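Local coordinates for protein chaperone CupB2 (Pseudomonas aeruginosa, PDB 3Q48) that probably acts as a periplasmic chaperone with two immunoglobulin-like domains, assisting the folding of pilus subunits during fimbrial biogenesis, at residues Leu48-Thr53 / Gly93-Arg98; Val58-Trp63 / Thr87-Asn92; Gly157-Lys162 / Val228-Ile233; Ser147-Val152 / Pro180-Val185; Val78-Thr83 / Ile99-Ala104. All blocks are in the same frame, centred on the assembly; numbering follows the deposited sequence.

How the contacts relate
Contacts 1, 2 and 5 belong to one sheet of the N-terminal immunoglobulin-like domain. In it, strand 58-65 is followed by 80-89, 93-101 and 45-52, so contacts 2, 5 and 1 join successive neighbours. Contact 2 nests along the chain inside the loop closed by contact 1, and contact 5 crosses both. The centres of contacts 1 and 2 are about 7 Å apart; contact 5, about 19 Å from contact 1, sits farther along the hairpin. Contact 3 lies in the core of the second domain, about 34 Å from contact 1 between centres. Contact 4, about 15 Å from contact 3, occupies the passage between domains that gives these chaperones their bent, two-lobed form.

Contact 1: residues Leu48-Thr53 / Gly93-Arg98; sequences LRVSNT and GGAVLR
Leu48 to Asn52 run antiparallel to Gly93 to Leu97 at the border of a sheet in the immunoglobulin-like N-terminal domain, strand 45-52 being the outermost strand on this side. The backbone does most of the joining. Leu48, Val50 and Asn52 form hydrogen-bonded pairs with Leu97, Ala95 and Gly93. The bond from Leu97 N to Leu48 O is 2.8 Å long and nearly straight, at 172°, whereas those given by Leu48 N and Gly93 N are weak. Arg49, Val96 and Gly94 are exposed on the other face, and Arg49 brings little more than CB to its partner strand, 4.0 Å from Ala95 O. The Asn52 amide turns elsewhere, its ND2 bonding to Val89 O, at the end of strand 80-89, and to Thr56 O in the following loop. On the inward face, where Leu97 also touches Ile118, the leucines lie side by side and Val50 crosses Leu97 at about a right angle; Leu97 CD1 meets Leu48 CD2 at 3.6 Å and Val50 CG1 at 3.7 Å.

Contact 2: residues Val58-Trp63 / Thr87-Asn92; sequences VLAQAW and TRVEPN
Val58 and Ala60 face Val89 and Thr87 across two antiparallel strands of the N-terminal domain sheet, and here the packing is close. Val58 and Ala60 form hydrogen-bonded pairs with Val89 and Thr87. Val89 N reaches Val58 O at 2.9 Å, and Thr87 N reaches Ala60 O at 2.7 Å. The return bond from Val58 N to Val89 O is weak. On the buried face Val58 CG2 lies between its own backbone N and carbonyl carbon (chi1 -46° puts CG1 beside N), which brings CG2 to 3.9 Å from Val89 CB. Val89 CG2 then meets Ala60 CB, also at 3.9 Å, while Thr87 CG2, on the residue directly opposite, touches the same Ala60 CB.

The other face is loose and open to solvent. Leu59 sends CD2 back over the partner strand, though no nearer than 4.1 Å to Arg88 CA. Arg88 turns to its own segment, where NH1 makes a salt bridge to Glu90 OE1 at 2.9 Å; the carboxylate lies at the guanidinium edge, in its plane. The strands are strongly twisted, 137° between directions. Pairing ends at Val58-Val89, where Glu90 and Pro91 turn away, and continues past Ala60 through a backbone bond between Ala62 and Ala85. Methyl groups thus fill the inner side, while charge is paired at the surface between Arg88 and Glu90, already in the turn, so cohesion between the strands rests on backbone bonds and aliphatic contact.

Contact 3: residues Gly157-Lys162 / Val228-Ile233; sequences GKLQWK and VRYEVI
Trp161 overlaps Tyr230 with the NE1-CE2-CZ2 side of its indole, CZ2 standing 3.3 Å above the phenol plane and shifted toward the rim. The two planes are inclined at 32°, so the rings meet obliquely, with Trp161 CZ2 3.4 Å from Tyr230 CD2. Trp161 NE1 comes closer still, 3.2 Å from Tyr230 CE2, but this is packing against carbon. Val228, two residues before Tyr230, approaches the indole from the same side. Its CG1, set between backbone N and carbonyl carbon (chi1 66°), is 3.7 Å from the centre of the five-membered ring and nearly on its normal, a CH-pi contact. Val228 CG2 lies by the benzo part, 3.9 Å from Trp161 CE3. Leu159 adds its CD1 near Tyr230 CE1, at 4.1 Å.

No hydrogen bond joins the segments: the phenol hydroxyl of Tyr230 is bonded to Ala156 O, just before Gly157. Val177 and Leu246 also touch the buried Trp161. Strand 160-163 belongs to a three-stranded sheet and strand 227-233 to a four-stranded one; large side chains meeting between two such sheets form the hydrophobic core of an immunoglobulin-like beta sandwich, here the second domain of the chaperone.

Contact 4: residues Ser147-Val152 / Pro180-Val185; sequences SQLKSV and PTPYYV
Tyr183 is gripped in an unusual way by the backbone of Leu149 to Val152, which bends round its ring: Ser151 N donates to the phenol OH at 2.8 Å, while Val152 CA sits 3.5 Å above the ring centre. That CH-pi approach is 9° from the ring normal. Val152 CB and CG2 continue over the CD1 side of the ring, CB being 3.5 Å from Tyr183 CD1. From the other side of the ring plane Leu149 brings CB obliquely to 3.6 Å from Tyr183 CE1, and its CD2 touches Pro182 CG at 3.4 Å. The Ser151 N-H holds the hydroxyl end of this buried residue, while Val152 over the face limits how the ring can turn. On the other segment Thr181 OG1 accepts from Tyr183 N, closing an ST turn. Neither segment is regular strand: 147-152 leaves the last strand of the N-terminal domain, and Pro182 also has a backbone bond to Glu111. The site is the linker region between the two immunoglobulin-like domains of a PapD-type chaperone.

Contact 5: residues Val78-Thr83 / Ile99-Ala104; sequences VPFSVT and IAYLKA
Pro79 to Val82 run antiparallel to Ile99 to Leu102, the strand axes 4.8 Å apart and at 153°, with Ser81 and Ala100 exchanging two backbone hydrogen bonds and Leu102 N giving a third to Pro79 O at 2.8 Å. Pro79 O also lies at the edge of the Tyr101 ring, 3.5 Å from CD1. Beyond it, Pro79 CB rests on Tyr101 CE1 at 3.8 Å and on Ala104 CB at 3.7 Å.

Phe80 and Tyr101 form a non-hydrogen-bonded pair on the inward face. Their rings meet obliquely, planes at 33°, with Phe80 CE1 3.7 Å from Tyr101 CD1. At the far end of the Tyr101 ring, OH donates to Ala104 O at 2.6 Å, in the carbonyl plane and on a lone pair, which ties the outgoing loop to the strand. Phe80 in turn meets Phe114 edge-to-face, and Ile99 packs on Leu116 and Phe39. The Ser81 and Ala100 side chains lie on the other, more exposed face. The contact joins the open end of the beta hairpin 80-89/93-101, whose aromatic face lines the core of the immunoglobulin-like N-terminal domain.

Contact 1: residues Leu48-Thr53 / Gly93-Arg98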
# COMPACT_ATOMS: atom_id res chain seq x y z
N LEU A 48 9.12 -10.14 7.33
CA LEU A 48 8.71 -10.14 5.93
C LEU A 48 9.67 -11.05 5.21
O LEU A 48 10.88 -10.95 5.41
CB LEU A 48 8.85 -8.71 5.37
CG LEU A 48 8.87 -8.55 3.84
CD1 LEU A 48 7.47 -8.48 3.31
CD2 LEU A 48 9.67 -7.31 3.37
N ARG A 49 9.16 -11.94 4.36
CA ARG A 49 10.02 -12.83 3.57
C ARG A 49 10.25 -12.27 2.17
O ARG A 49 9.29 -11.77 1.55
CB ARG A 49 9.44 -14.23 3.47
CG ARG A 49 9.30 -14.90 4.79
CD ARG A 49 8.70 -16.27 4.59
NE ARG A 49 8.36 -16.93 5.86
CZ ARG A 49 7.87 -18.17 5.95
NH1 ARG A 49 7.67 -18.90 4.86
NH2 ARG A 49 7.58 -18.68 7.14
N VAL A 50 11.50 -12.34 1.71
CA VAL A 50 11.84 -12.08 0.33
C VAL A 50 12.48 -13.31 -0.28
O VAL A 50 13.49 -13.77 0.20
CB VAL A 50 12.78 -10.86 0.16
CG1 VAL A 50 12.23 -9.64 0.90
CG2 VAL A 50 14.18 -11.19 0.65
N SER A 51 11.89 -13.84 -1.34
CA SER A 51 12.35 -15.05 -2.02
C SER A 51 13.18 -14.73 -3.25
O SER A 51 12.90 -13.78 -3.99
CB SER A 51 11.18 -15.91 -2.48
OG SER A 51 10.34 -16.28 -1.41
N ASN A 52 14.20 -15.55 -3.46
CA ASN A 52 15.01 -15.50 -4.67
C ASN A 52 14.58 -16.68 -5.52
O ASN A 52 14.86 -17.86 -5.20
CB ASN A 52 16.49 -15.54 -4.31
CG ASN A 52 17.37 -15.67 -5.49
OD1 ASN A 52 16.90 -15.69 -6.62
ND2 ASN A 52 18.68 -15.79 -5.25
N THR A 53 13.84 -16.38 -6.59
CA THR A 53 13.21 -17.47 -7.35
C THR A 53 14.15 -18.06 -8.42
O THR A 53 13.95 -19.20 -8.87
CB THR A 53 11.82 -17.07 -7.89
OG1 THR A 53 11.07 -18.26 -8.14
CG2 THR A 53 11.93 -16.20 -9.16
N GLY A 93 15.52 -19.82 -2.59
CA GLY A 93 15.64 -19.70 -1.16
C GLY A 93 14.97 -18.41 -0.79
O GLY A 93 14.31 -17.79 -1.61
N GLY A 94 15.12 -18.01 0.46
CA GLY A 94 14.45 -16.81 0.91
C GLY A 94 15.19 -16.26 2.09
O GLY A 94 15.79 -17.01 2.86
N ALA A 95 15.13 -14.94 2.24
CA ALA A 95 15.63 -14.30 3.43
C ALA A 95 14.49 -13.66 4.19
O ALA A 95 13.39 -13.53 3.69
CB ALA A 95 16.69 -13.28 3.10
N VAL A 96 14.78 -13.26 5.42
CA VAL A 96 13.79 -12.70 6.28
C VAL A 96 14.28 -11.31 6.63
O VAL A 96 15.42 -11.15 7.13
CB VAL A 96 13.70 -13.51 7.60
CG1 VAL A 96 12.67 -12.85 8.56
CG2 VAL A 96 13.38 -15.01 7.34
N LEU A 97 13.43 -10.31 6.39
CA LEU A 97 13.81 -8.95 6.75
C LEU A 97 13.00 -8.60 7.96
O LEU A 97 11.86 -9.04 8.09
CB LEU A 97 13.48 -7.94 5.66
CG LEU A 97 13.95 -8.18 4.23
CD1 LEU A 97 13.30 -7.12 3.40
CD2 LEU A 97 15.51 -8.16 4.06
N ARG A 98 13.58 -7.77 8.82
CA ARG A 98 12.98 -7.43 10.06
C ARG A 98 12.78 -5.95 10.10
O ARG A 98 13.74 -5.19 9.99
CB ARG A 98 13.88 -7.93 11.19
CG ARG A 98 13.23 -7.93 12.50
CD ARG A 98 14.19 -8.41 13.53
NE ARG A 98 14.18 -9.86 13.55
CZ ARG A 98 13.14 -10.61 13.94
NH1 ARG A 98 12.00 -10.06 14.34
NH2 ARG A 98 13.24 -11.93 13.91

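Contact 2: residues Val58-Trp63 / Thr87-Asn92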
# COMPACT_ATOMS: atom_id res chain seq x y z
N VAL A 58 21.62 -13.49 -4.99
CA VAL A 58 21.43 -12.07 -5.24
C VAL A 58 21.59 -11.35 -3.93
O VAL A 58 21.30 -11.92 -2.88
CB VAL A 58 20.01 -11.78 -5.75
CG1 VAL A 58 19.62 -12.76 -6.84
CG2 VAL A 58 19.01 -11.86 -4.63
N LEU A 59 22.04 -10.09 -3.99
CA LEU A 59 21.98 -9.23 -2.82
C LEU A 59 20.69 -8.45 -2.82
O LEU A 59 20.28 -7.87 -3.84
CB LEU A 59 23.18 -8.28 -2.71
CG LEU A 59 24.61 -8.81 -2.57
CD1 LEU A 59 25.67 -7.67 -2.57
CD2 LEU A 59 24.76 -9.68 -1.37
N ALA A 60 20.05 -8.41 -1.67
CA ALA A 60 18.84 -7.64 -1.52
C ALA A 60 19.09 -6.49 -0.55
O ALA A 60 19.44 -6.73 0.59
CB ALA A 60 17.72 -8.52 -1.00
N GLN A 61 18.90 -5.26 -1.03
CA GLN A 61 18.97 -4.07 -0.18
C GLN A 61 17.55 -3.57 0.08
O GLN A 61 16.73 -3.47 -0.83
CB GLN A 61 19.78 -2.97 -0.86
CG GLN A 61 20.18 -1.78 0.02
CD GLN A 61 21.04 -0.79 -0.78
OE1 GLN A 61 21.90 -1.21 -1.56
NE2 GLN A 61 20.79 0.49 -0.61
N ALA A 62 17.30 -3.22 1.34
CA ALA A 62 15.99 -2.90 1.83
C ALA A 62 16.13 -1.63 2.65
O ALA A 62 17.12 -1.46 3.34
CB ALA A 62 15.51 -4.03 2.70
N TRP A 63 15.15 -0.73 2.55
CA TRP A 63 15.13 0.56 3.25
C TRP A 63 13.73 1.13 3.14
O TRP A 63 13.01 0.82 2.17
CB TRP A 63 16.19 1.57 2.68
CG TRP A 63 15.86 2.25 1.39
CD1 TRP A 63 15.30 3.49 1.25
CD2 TRP A 63 16.10 1.77 0.06
NE1 TRP A 63 15.17 3.81 -0.09
CE2 TRP A 63 15.64 2.77 -0.83
CE3 TRP A 63 16.64 0.58 -0.46
CZ2 TRP A 63 15.69 2.62 -2.21
CZ3 TRP A 63 16.70 0.42 -1.84
CH2 TRP A 63 16.22 1.45 -2.71
N THR A 87 21.14 -8.05 2.15
CA THR A 87 21.15 -9.48 2.42
C THR A 87 21.36 -10.37 1.15
O THR A 87 20.94 -10.06 0.04
CB THR A 87 19.99 -9.89 3.37
OG1 THR A 87 20.09 -11.27 3.68
CG2 THR A 87 18.67 -9.62 2.76
N ARG A 88 22.14 -11.41 1.32
CA ARG A 88 22.27 -12.44 0.33
C ARG A 88 21.02 -13.33 0.39
O ARG A 88 20.53 -13.67 1.49
CB ARG A 88 23.47 -13.28 0.68
CG ARG A 88 24.01 -14.07 -0.48
CD ARG A 88 24.92 -15.17 0.03
NE ARG A 88 25.81 -15.57 -1.06
CZ ARG A 88 25.72 -16.73 -1.69
NH1 ARG A 88 24.81 -17.62 -1.31
NH2 ARG A 88 26.55 -16.99 -2.69
N VAL A 89 20.52 -13.73 -0.77
CA VAL A 89 19.37 -14.58 -0.80
C VAL A 89 19.76 -15.76 -1.69
O VAL A 89 20.04 -15.57 -2.87
CB VAL A 89 18.15 -13.84 -1.38
CG1 VAL A 89 16.87 -14.65 -1.20
CG2 VAL A 89 18.00 -12.41 -0.75
N GLU A 90 19.78 -16.96 -1.11
CA GLU A 90 20.16 -18.16 -1.82
C GLU A 90 19.35 -18.38 -3.08
O GLU A 90 18.21 -17.93 -3.16
CB GLU A 90 20.00 -19.43 -0.95
CG GLU A 90 20.89 -19.58 0.26
CD GLU A 90 22.38 -19.33 -0.00
OE1 GLU A 90 22.93 -19.83 -1.01
OE2 GLU A 90 22.99 -18.62 0.83
N PRO A 91 19.94 -19.09 -4.05
CA PRO A 91 19.14 -19.63 -5.15
C PRO A 91 18.00 -20.51 -4.62
O PRO A 91 18.21 -21.36 -3.75
CB PRO A 91 20.15 -20.46 -5.96
CG PRO A 91 21.46 -20.37 -5.22
CD PRO A 91 21.38 -19.22 -4.29
N ASN A 92 16.79 -20.26 -5.12
CA ASN A 92 15.57 -20.97 -4.69
C ASN A 92 15.47 -20.99 -3.19
O ASN A 92 15.37 -22.06 -2.57
CB ASN A 92 15.53 -22.41 -5.23
CG ASN A 92 15.87 -22.50 -6.71
OD1 ASN A 92 16.89 -23.12 -7.08
ND2 ASN A 92 15.04 -21.88 -7.57

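Contact 3: residues Gly157-Lys162 / Val228-Ile233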
# COMPACT_ATOMS: atom_id res chain seq x y z
N GLY A 157 -16.38 0.29 2.19
CA GLY A 157 -17.83 0.46 2.10
C GLY A 157 -18.42 1.75 2.69
O GLY A 157 -19.65 1.88 2.70
N LYS A 158 -17.59 2.68 3.20
CA LYS A 158 -18.14 3.95 3.70
C LYS A 158 -17.74 5.09 2.77
O LYS A 158 -18.00 6.25 3.03
CB LYS A 158 -17.72 4.24 5.16
CG LYS A 158 -18.07 3.11 6.11
CD LYS A 158 -17.52 3.31 7.53
CE LYS A 158 -17.51 1.94 8.26
NZ LYS A 158 -17.46 1.99 9.75
N LEU A 159 -17.04 4.76 1.71
CA LEU A 159 -16.68 5.76 0.73
C LEU A 159 -17.95 6.30 0.12
O LEU A 159 -18.91 5.56 -0.07
CB LEU A 159 -15.79 5.11 -0.34
CG LEU A 159 -14.55 4.51 0.30
CD1 LEU A 159 -13.74 3.78 -0.76
CD2 LEU A 159 -13.71 5.60 0.96
N GLN A 160 -18.01 7.59 -0.14
CA GLN A 160 -19.19 8.09 -0.84
C GLN A 160 -18.78 8.66 -2.16
O GLN A 160 -17.66 9.14 -2.33
CB GLN A 160 -20.03 9.03 0.04
CG GLN A 160 -19.28 10.08 0.84
CD GLN A 160 -19.79 10.13 2.28
OE1 GLN A 160 -20.58 9.26 2.67
NE2 GLN A 160 -19.34 11.13 3.08
N TRP A 161 -19.64 8.54 -3.15
CA TRP A 161 -19.18 8.88 -4.50
C TRP A 161 -20.03 9.97 -5.10
O TRP A 161 -21.19 10.11 -4.77
CB TRP A 161 -19.13 7.63 -5.40
CG TRP A 161 -18.22 6.56 -4.83
CD1 TRP A 161 -18.44 5.78 -3.72
CD2 TRP A 161 -16.92 6.20 -5.33
NE1 TRP A 161 -17.37 4.94 -3.53
CE2 TRP A 161 -16.42 5.18 -4.49
CE3 TRP A 161 -16.13 6.66 -6.39
CZ2 TRP A 161 -15.17 4.60 -4.67
CZ3 TRP A 161 -14.87 6.07 -6.59
CH2 TRP A 161 -14.41 5.05 -5.73
N LYS A 162 -19.45 10.75 -5.99
CA LYS A 162 -20.22 11.78 -6.70
C LYS A 162 -19.57 12.22 -8.01
O LYS A 162 -18.33 12.08 -8.21
CB LYS A 162 -20.45 13.00 -5.79
CG LYS A 162 -19.29 13.97 -5.75
CD LYS A 162 -19.74 15.30 -5.16
CE LYS A 162 -18.49 16.09 -4.76
NZ LYS A 162 -18.49 17.56 -5.15
N VAL A 228 -21.06 3.12 -9.48
CA VAL A 228 -19.62 2.90 -9.47
C VAL A 228 -19.31 1.47 -8.97
O VAL A 228 -19.90 1.03 -7.98
CB VAL A 228 -18.83 4.02 -8.67
CG1 VAL A 228 -19.15 4.00 -7.18
CG2 VAL A 228 -17.33 3.83 -8.84
N ARG A 229 -18.36 0.77 -9.59
CA ARG A 229 -17.94 -0.56 -9.08
C ARG A 229 -16.47 -0.50 -8.81
O ARG A 229 -15.68 -0.10 -9.69
CB ARG A 229 -18.19 -1.65 -10.12
CG ARG A 229 -17.61 -3.03 -9.77
CD ARG A 229 -18.17 -4.11 -10.72
NE ARG A 229 -19.60 -4.27 -10.55
CZ ARG A 229 -20.37 -5.12 -11.23
NH1 ARG A 229 -19.84 -5.92 -12.16
NH2 ARG A 229 -21.68 -5.16 -10.99
N TYR A 230 -16.08 -0.89 -7.60
CA TYR A 230 -14.70 -0.77 -7.27
C TYR A 230 -14.17 -1.93 -6.45
O TYR A 230 -14.91 -2.54 -5.65
CB TYR A 230 -14.44 0.57 -6.58
CG TYR A 230 -15.22 0.86 -5.31
CD1 TYR A 230 -14.73 0.46 -4.08
CD2 TYR A 230 -16.46 1.55 -5.34
CE1 TYR A 230 -15.43 0.74 -2.88
CE2 TYR A 230 -17.18 1.82 -4.16
CZ TYR A 230 -16.65 1.41 -2.93
OH TYR A 230 -17.29 1.64 -1.73
N GLU A 231 -12.87 -2.24 -6.63
CA GLU A 231 -12.25 -3.35 -5.96
C GLU A 231 -11.14 -2.81 -5.13
O GLU A 231 -10.33 -2.02 -5.62
CB GLU A 231 -11.63 -4.35 -6.94
CG GLU A 231 -12.65 -5.07 -7.81
CD GLU A 231 -12.07 -6.21 -8.66
OE1 GLU A 231 -10.90 -6.61 -8.46
OE2 GLU A 231 -12.79 -6.72 -9.53
N VAL A 232 -11.04 -3.28 -3.89
CA VAL A 232 -10.05 -2.78 -3.02
C VAL A 232 -9.15 -3.89 -2.52
O VAL A 232 -9.60 -5.00 -2.37
CB VAL A 232 -10.73 -2.04 -1.85
CG1 VAL A 232 -11.53 -0.83 -2.42
CG2 VAL A 232 -11.62 -2.93 -1.14
N ILE A 233 -7.88 -3.58 -2.25
CA ILE A 233 -6.90 -4.52 -1.77
C ILE A 233 -6.89 -4.54 -0.25
O ILE A 233 -6.68 -3.51 0.40
CB ILE A 233 -5.52 -4.15 -2.34
CG1 ILE A 233 -5.56 -4.19 -3.86
CG2 ILE A 233 -4.41 -5.15 -1.87
CD1 ILE A 233 -4.63 -3.21 -4.58

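Contact 4: residues Ser147-Val152 / Pro180-Val185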
# COMPACT_ATOMS: atom_id res chain seq x y z
N SER A 147 -3.49 1.15 17.36
CA SER A 147 -4.23 0.03 17.96
C SER A 147 -5.73 0.18 17.95
O SER A 147 -6.45 -0.77 17.64
CB SER A 147 -3.76 -0.18 19.38
OG SER A 147 -2.37 -0.33 19.33
N GLN A 148 -6.21 1.36 18.28
CA GLN A 148 -7.65 1.54 18.34
C GLN A 148 -8.35 1.52 16.96
O GLN A 148 -9.57 1.67 16.92
CB GLN A 148 -8.03 2.73 19.27
CG GLN A 148 -8.29 4.11 18.64
CD GLN A 148 -7.07 4.76 18.01
OE1 GLN A 148 -5.92 4.37 18.24
NE2 GLN A 148 -7.33 5.77 17.19
N LEU A 149 -7.61 1.31 15.87
CA LEU A 149 -8.20 1.20 14.52
C LEU A 149 -8.49 -0.25 14.11
O LEU A 149 -7.64 -0.95 13.56
CB LEU A 149 -7.36 1.95 13.46
CG LEU A 149 -7.15 3.47 13.74
CD1 LEU A 149 -6.15 4.17 12.78
CD2 LEU A 149 -8.52 4.13 13.73
N LYS A 150 -9.71 -0.70 14.37
CA LYS A 150 -10.04 -2.13 14.29
C LYS A 150 -11.00 -2.43 13.15
O LYS A 150 -11.38 -3.57 12.93
CB LYS A 150 -10.65 -2.60 15.62
CG LYS A 150 -9.63 -2.67 16.74
CD LYS A 150 -10.24 -3.34 17.95
CE LYS A 150 -9.51 -2.98 19.25
NZ LYS A 150 -7.99 -2.85 19.10
N SER A 151 -11.36 -1.39 12.40
CA SER A 151 -12.42 -1.49 11.41
C SER A 151 -11.95 -1.25 9.98
O SER A 151 -12.75 -0.87 9.11
CB SER A 151 -13.55 -0.50 11.75
OG SER A 151 -13.90 -0.57 13.13
N VAL A 152 -10.68 -1.52 9.70
CA VAL A 152 -10.23 -1.40 8.33
C VAL A 152 -11.14 -2.16 7.36
O VAL A 152 -11.43 -1.65 6.30
CB VAL A 152 -8.73 -1.79 8.10
CG1 VAL A 152 -8.49 -3.31 8.25
CG2 VAL A 152 -8.29 -1.25 6.75
N PRO A 180 -14.10 9.22 4.40
CA PRO A 180 -14.41 9.78 5.67
C PRO A 180 -13.95 8.80 6.80
O PRO A 180 -14.53 8.81 7.89
CB PRO A 180 -15.94 9.91 5.60
CG PRO A 180 -16.34 8.63 4.86
CD PRO A 180 -15.18 8.31 3.93
N THR A 181 -12.93 7.99 6.55
CA THR A 181 -12.47 6.99 7.49
C THR A 181 -10.98 7.19 7.87
O THR A 181 -10.27 7.97 7.21
CB THR A 181 -12.56 5.51 6.88
OG1 THR A 181 -11.45 5.26 6.00
CG2 THR A 181 -13.87 5.27 6.16
N PRO A 182 -10.50 6.48 8.93
CA PRO A 182 -9.07 6.67 9.27
C PRO A 182 -8.05 5.89 8.45
O PRO A 182 -6.85 6.02 8.70
CB PRO A 182 -8.98 6.35 10.80
CG PRO A 182 -10.26 5.59 11.15
CD PRO A 182 -11.29 5.84 10.02
N TYR A 183 -8.51 5.12 7.45
CA TYR A 183 -7.70 4.11 6.75
C TYR A 183 -7.41 4.51 5.33
O TYR A 183 -8.24 5.12 4.67
CB TYR A 183 -8.43 2.78 6.70
CG TYR A 183 -8.92 2.32 8.02
CD1 TYR A 183 -8.08 1.61 8.88
CD2 TYR A 183 -10.23 2.60 8.44
CE1 TYR A 183 -8.52 1.18 10.16
CE2 TYR A 183 -10.66 2.21 9.70
CZ TYR A 183 -9.81 1.50 10.54
OH TYR A 183 -10.28 1.10 11.78
N TYR A 184 -6.24 4.15 4.83
CA TYR A 184 -6.03 4.22 3.39
C TYR A 184 -6.97 3.19 2.77
O TYR A 184 -7.30 2.15 3.40
CB TYR A 184 -4.55 3.94 3.04
CG TYR A 184 -3.65 5.12 3.42
CD1 TYR A 184 -3.34 6.11 2.49
CD2 TYR A 184 -3.18 5.28 4.73
CE1 TYR A 184 -2.55 7.23 2.87
CE2 TYR A 184 -2.41 6.35 5.11
CZ TYR A 184 -2.10 7.33 4.18
OH TYR A 184 -1.36 8.43 4.56
N VAL A 185 -7.44 3.48 1.57
CA VAL A 185 -8.19 2.49 0.84
C VAL A 185 -7.53 2.42 -0.49
O VAL A 185 -7.43 3.42 -1.17
CB VAL A 185 -9.69 2.91 0.74
CG1 VAL A 185 -10.54 1.90 -0.24
CG2 VAL A 185 -10.27 3.00 2.14

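Contact 5: residues Val78-Thr83 / Ile99-Ala104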
# COMPACT_ATOMS: atom_id res chain seq x y z
N VAL A 78 12.96 8.55 9.06
CA VAL A 78 11.74 7.80 9.27
C VAL A 78 11.95 6.89 10.47
O VAL A 78 13.07 6.39 10.67
CB VAL A 78 11.33 6.97 8.05
CG1 VAL A 78 11.23 7.87 6.82
CG2 VAL A 78 12.26 5.80 7.84
N PRO A 79 10.88 6.68 11.27
CA PRO A 79 10.99 5.90 12.50
C PRO A 79 11.01 4.39 12.29
O PRO A 79 10.60 3.65 13.16
CB PRO A 79 9.73 6.29 13.26
CG PRO A 79 8.74 6.48 12.21
CD PRO A 79 9.48 7.03 11.01
N PHE A 80 11.49 3.94 11.15
CA PHE A 80 11.65 2.51 10.93
C PHE A 80 13.08 2.16 10.54
O PHE A 80 13.75 2.96 9.90
CB PHE A 80 10.63 1.99 9.92
CG PHE A 80 9.21 2.27 10.30
CD1 PHE A 80 8.55 1.44 11.17
CD2 PHE A 80 8.54 3.38 9.77
CE1 PHE A 80 7.27 1.67 11.54
CE2 PHE A 80 7.22 3.67 10.14
CZ PHE A 80 6.58 2.81 11.04
N SER A 81 13.56 1.00 10.97
CA SER A 81 14.79 0.44 10.46
C SER A 81 14.49 -0.93 9.81
O SER A 81 13.51 -1.56 10.15
CB SER A 81 15.80 0.31 11.59
OG SER A 81 15.38 -0.72 12.48
N VAL A 82 15.31 -1.35 8.86
CA VAL A 82 15.19 -2.68 8.28
C VAL A 82 16.50 -3.39 8.47
O VAL A 82 17.54 -2.94 8.00
CB VAL A 82 14.82 -2.68 6.79
CG1 VAL A 82 14.35 -4.11 6.35
CG2 VAL A 82 13.71 -1.72 6.56
N THR A 83 16.42 -4.53 9.15
CA THR A 83 17.56 -5.36 9.47
C THR A 83 17.33 -6.70 8.80
O THR A 83 16.24 -7.23 8.89
CB THR A 83 17.58 -5.57 11.01
OG1 THR A 83 17.47 -4.29 11.62
CG2 THR A 83 18.87 -6.24 11.48
N ILE A 99 11.52 -5.53 10.23
CA ILE A 99 11.14 -4.10 10.37
C ILE A 99 10.81 -3.69 11.81
O ILE A 99 9.86 -4.21 12.39
CB ILE A 99 9.98 -3.77 9.46
CG1 ILE A 99 10.34 -4.20 8.02
CG2 ILE A 99 9.66 -2.26 9.57
CD1 ILE A 99 9.16 -4.19 7.05
N ALA A 100 11.61 -2.79 12.39
CA ALA A 100 11.44 -2.27 13.79
C ALA A 100 11.01 -0.82 13.86
O ALA A 100 11.55 0.01 13.16
CB ALA A 100 12.72 -2.45 14.61
N TYR A 101 10.02 -0.53 14.71
CA TYR A 101 9.53 0.82 14.93
C TYR A 101 10.26 1.51 16.05
O TYR A 101 10.31 0.96 17.15
CB TYR A 101 8.05 0.75 15.30
CG TYR A 101 7.38 2.08 15.63
CD1 TYR A 101 7.60 3.23 14.85
CD2 TYR A 101 6.51 2.18 16.72
CE1 TYR A 101 6.96 4.45 15.18
CE2 TYR A 101 5.87 3.36 17.03
CZ TYR A 101 6.10 4.49 16.28
OH TYR A 101 5.44 5.66 16.61
N LEU A 102 10.81 2.70 15.82
CA LEU A 102 11.30 3.52 16.95
C LEU A 102 10.23 4.51 17.46
O LEU A 102 10.02 5.57 16.85
CB LEU A 102 12.58 4.30 16.62
CG LEU A 102 12.97 5.27 17.76
CD1 LEU A 102 13.53 4.51 19.00
CD2 LEU A 102 13.94 6.43 17.32
N LYS A 103 9.58 4.16 18.58
CA LYS A 103 8.53 5.01 19.16
C LYS A 103 8.75 6.51 18.84
O LYS A 103 9.62 7.17 19.42
CB LYS A 103 8.44 4.76 20.66
CG LYS A 103 7.45 5.68 21.40
CD LYS A 103 6.03 5.08 21.55
CE LYS A 103 5.09 6.04 22.31
NZ LYS A 103 5.00 7.39 21.62
N ALA A 104 8.00 7.00 17.87
CA ALA A 104 8.09 8.40 17.45
C ALA A 104 6.68 8.97 17.23
O ALA A 104 5.77 8.23 16.90
CB ALA A 104 8.94 8.51 16.17